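PDB 1NPE: nidogen from Mus musculus, which is a basement-membrane glycoprotein, also called entactin, whose six-bladed YWTD beta-propeller domain, the part present here, binds laminin. Local coordinates for residues D101-A106 and T119-P124. Residues are numbered along the deposited sequence; the frame is centred on the assembly and turned at random.
With CD (cadmium ion), chain C.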
# COMPACT_ATOMS: atom_id res chain seq x y z
N ASP A 101 -0.77 -4.60 10.35
CA ASP A 101 -2.04 -3.95 10.65
C ASP A 101 -1.98 -2.89 11.73
O ASP A 101 -2.64 -2.98 12.77
CB ASP A 101 -3.12 -4.99 10.96
CG ASP A 101 -3.43 -5.87 9.75
OD1 ASP A 101 -3.11 -5.46 8.61
OD2 ASP A 101 -3.98 -6.97 9.94
N ARG A 102 -1.21 -1.85 11.48
CA ARG A 102 -1.09 -0.79 12.45
C ARG A 102 -0.63 0.55 11.93
O ARG A 102 -0.33 0.73 10.74
CB ARG A 102 -0.21 -1.25 13.62
CG ARG A 102 1.19 -1.68 13.26
CD ARG A 102 1.76 -2.53 14.37
NE ARG A 102 3.21 -2.43 14.42
CZ ARG A 102 4.02 -3.40 14.83
NH1 ARG A 102 3.52 -4.57 15.22
NH2 ARG A 102 5.33 -3.20 14.84
N ILE A 103 -0.72 1.53 12.82
CA ILE A 103 -0.30 2.89 12.56
C ILE A 103 0.67 3.21 13.69
O ILE A 103 0.32 3.13 14.86
CB ILE A 103 -1.48 3.88 12.56
CG1 ILE A 103 -2.38 3.61 11.34
CG2 ILE A 103 -0.97 5.32 12.52
CD1 ILE A 103 -3.67 4.39 11.35
N GLU A 104 1.91 3.47 13.33
CA GLU A 104 2.92 3.79 14.32
C GLU A 104 3.38 5.23 14.22
O GLU A 104 3.18 5.91 13.21
CB GLU A 104 4.12 2.85 14.19
CG GLU A 104 3.78 1.37 14.29
CD GLU A 104 5.00 0.51 14.54
OE1 GLU A 104 5.75 0.82 15.47
OE2 GLU A 104 5.21 -0.47 13.80
N VAL A 105 3.95 5.72 15.31
CA VAL A 105 4.47 7.07 15.37
C VAL A 105 5.87 6.93 15.97
O VAL A 105 6.13 6.00 16.74
CB VAL A 105 3.56 7.98 16.24
CG1 VAL A 105 3.40 7.42 17.66
CG2 VAL A 105 4.10 9.40 16.26
N ALA A 106 6.79 7.79 15.53
CA ALA A 106 8.16 7.75 16.03
C ALA A 106 8.86 9.09 15.78
O ALA A 106 8.33 9.95 15.08
CB ALA A 106 8.94 6.63 15.34
N THR A 119 -5.87 -2.01 15.96
CA THR A 119 -7.10 -2.78 15.92
C THR A 119 -7.98 -2.08 14.90
O THR A 119 -7.80 -0.89 14.66
CB THR A 119 -7.81 -2.81 17.31
OG1 THR A 119 -8.03 -1.48 17.78
CG2 THR A 119 -6.98 -3.58 18.32
N GLY A 120 -8.87 -2.82 14.25
CA GLY A 120 -9.74 -2.24 13.24
C GLY A 120 -9.00 -1.81 11.97
O GLY A 120 -9.53 -1.02 11.18
N LEU A 121 -7.77 -2.28 11.80
CA LEU A 121 -6.98 -1.95 10.62
C LEU A 121 -6.72 -3.21 9.82
O LEU A 121 -6.21 -4.19 10.35
CB LEU A 121 -5.64 -1.32 11.01
CG LEU A 121 -5.70 0.02 11.76
CD1 LEU A 121 -4.30 0.40 12.21
CD2 LEU A 121 -6.31 1.10 10.89
N VAL A 122 -7.09 -3.18 8.55
CA VAL A 122 -6.90 -4.33 7.67
C VAL A 122 -6.00 -3.94 6.50
O VAL A 122 -5.02 -4.62 6.21
CB VAL A 122 -8.27 -4.85 7.16
CG1 VAL A 122 -8.09 -5.93 6.08
CG2 VAL A 122 -9.07 -5.41 8.34
N ASN A 123 -6.33 -2.84 5.83
CA ASN A 123 -5.54 -2.35 4.71
C ASN A 123 -5.31 -0.83 4.78
O ASN A 123 -5.67 -0.10 3.86
CB ASN A 123 -6.18 -2.73 3.36
CG ASN A 123 -5.73 -4.11 2.85
OD1 ASN A 123 -6.53 -4.86 2.30
ND2 ASN A 123 -4.46 -4.41 3.02
N PRO A 124 -4.75 -0.34 5.90
CA PRO A 124 -4.52 1.11 5.97
C PRO A 124 -3.51 1.46 4.89
O PRO A 124 -2.68 0.63 4.52
CB PRO A 124 -3.92 1.29 7.36
CG PRO A 124 -3.15 0.01 7.55
CD PRO A 124 -4.18 -1.01 7.08
CD CD C . -3.61 -6.37 6.79
O HOH W 1 -5.53 -7.76 7.53
O HOH W 2 -3.88 -6.71 4.19
O HOH W 3 -1.97 -8.48 6.91
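L121 and D101 lie opposite each other where a turn entering strand 102-107 meets the loop that leads from one propeller blade to the next. In the tight part of the contact, L121 points into the strand: its CD1 rests on the backbone of R102, 3.4 Å from CA, and touches CG1 of I103 at 3.8 Å, the two side chains crossing at about a right angle. W138 of the following blade touches both I103 and L121, so branched aliphatic residues suit this buried seam between blades. P124 brings its ring near the carbonyl of R102 as strand 124-130 begins. D101, at a G1 beta bulge opposite D97, has positive phi (56°) and packs its CB 3.2 Å from the carbonyl O of L121. Within the strand itself, R102 NE and NH2 both bond OE2 of E104 (NE at 2.9 Å), and NH2 also forms a salt bridge with D77.

The loose side is polar and watery. The D101 carboxylate binds the cadmium ion through OD1 at 2.1 Å, and the carbonyl O of V122 binds it at 2.3 Å. V122 uses its carbonyl, its CB bond pointing away from 101-106, so a residue with no polar side chain suffices. The carbonyl O of S98 and three waters also bind the ion, and one of these waters donates to D101 OD2 at 3.0 Å. The short aspartate side chain suits this place, reaching the ion while its backbone remains in the bulge. D101 OD1 and V122 O lie 3.2 Å apart, two acceptors that would probably repel each other without a cation between them. The all-oxygen, partly hydrated shell is therefore consistent with a cation joining the two loops electrostatically, while L121 packs on I103 and the R102 backbone.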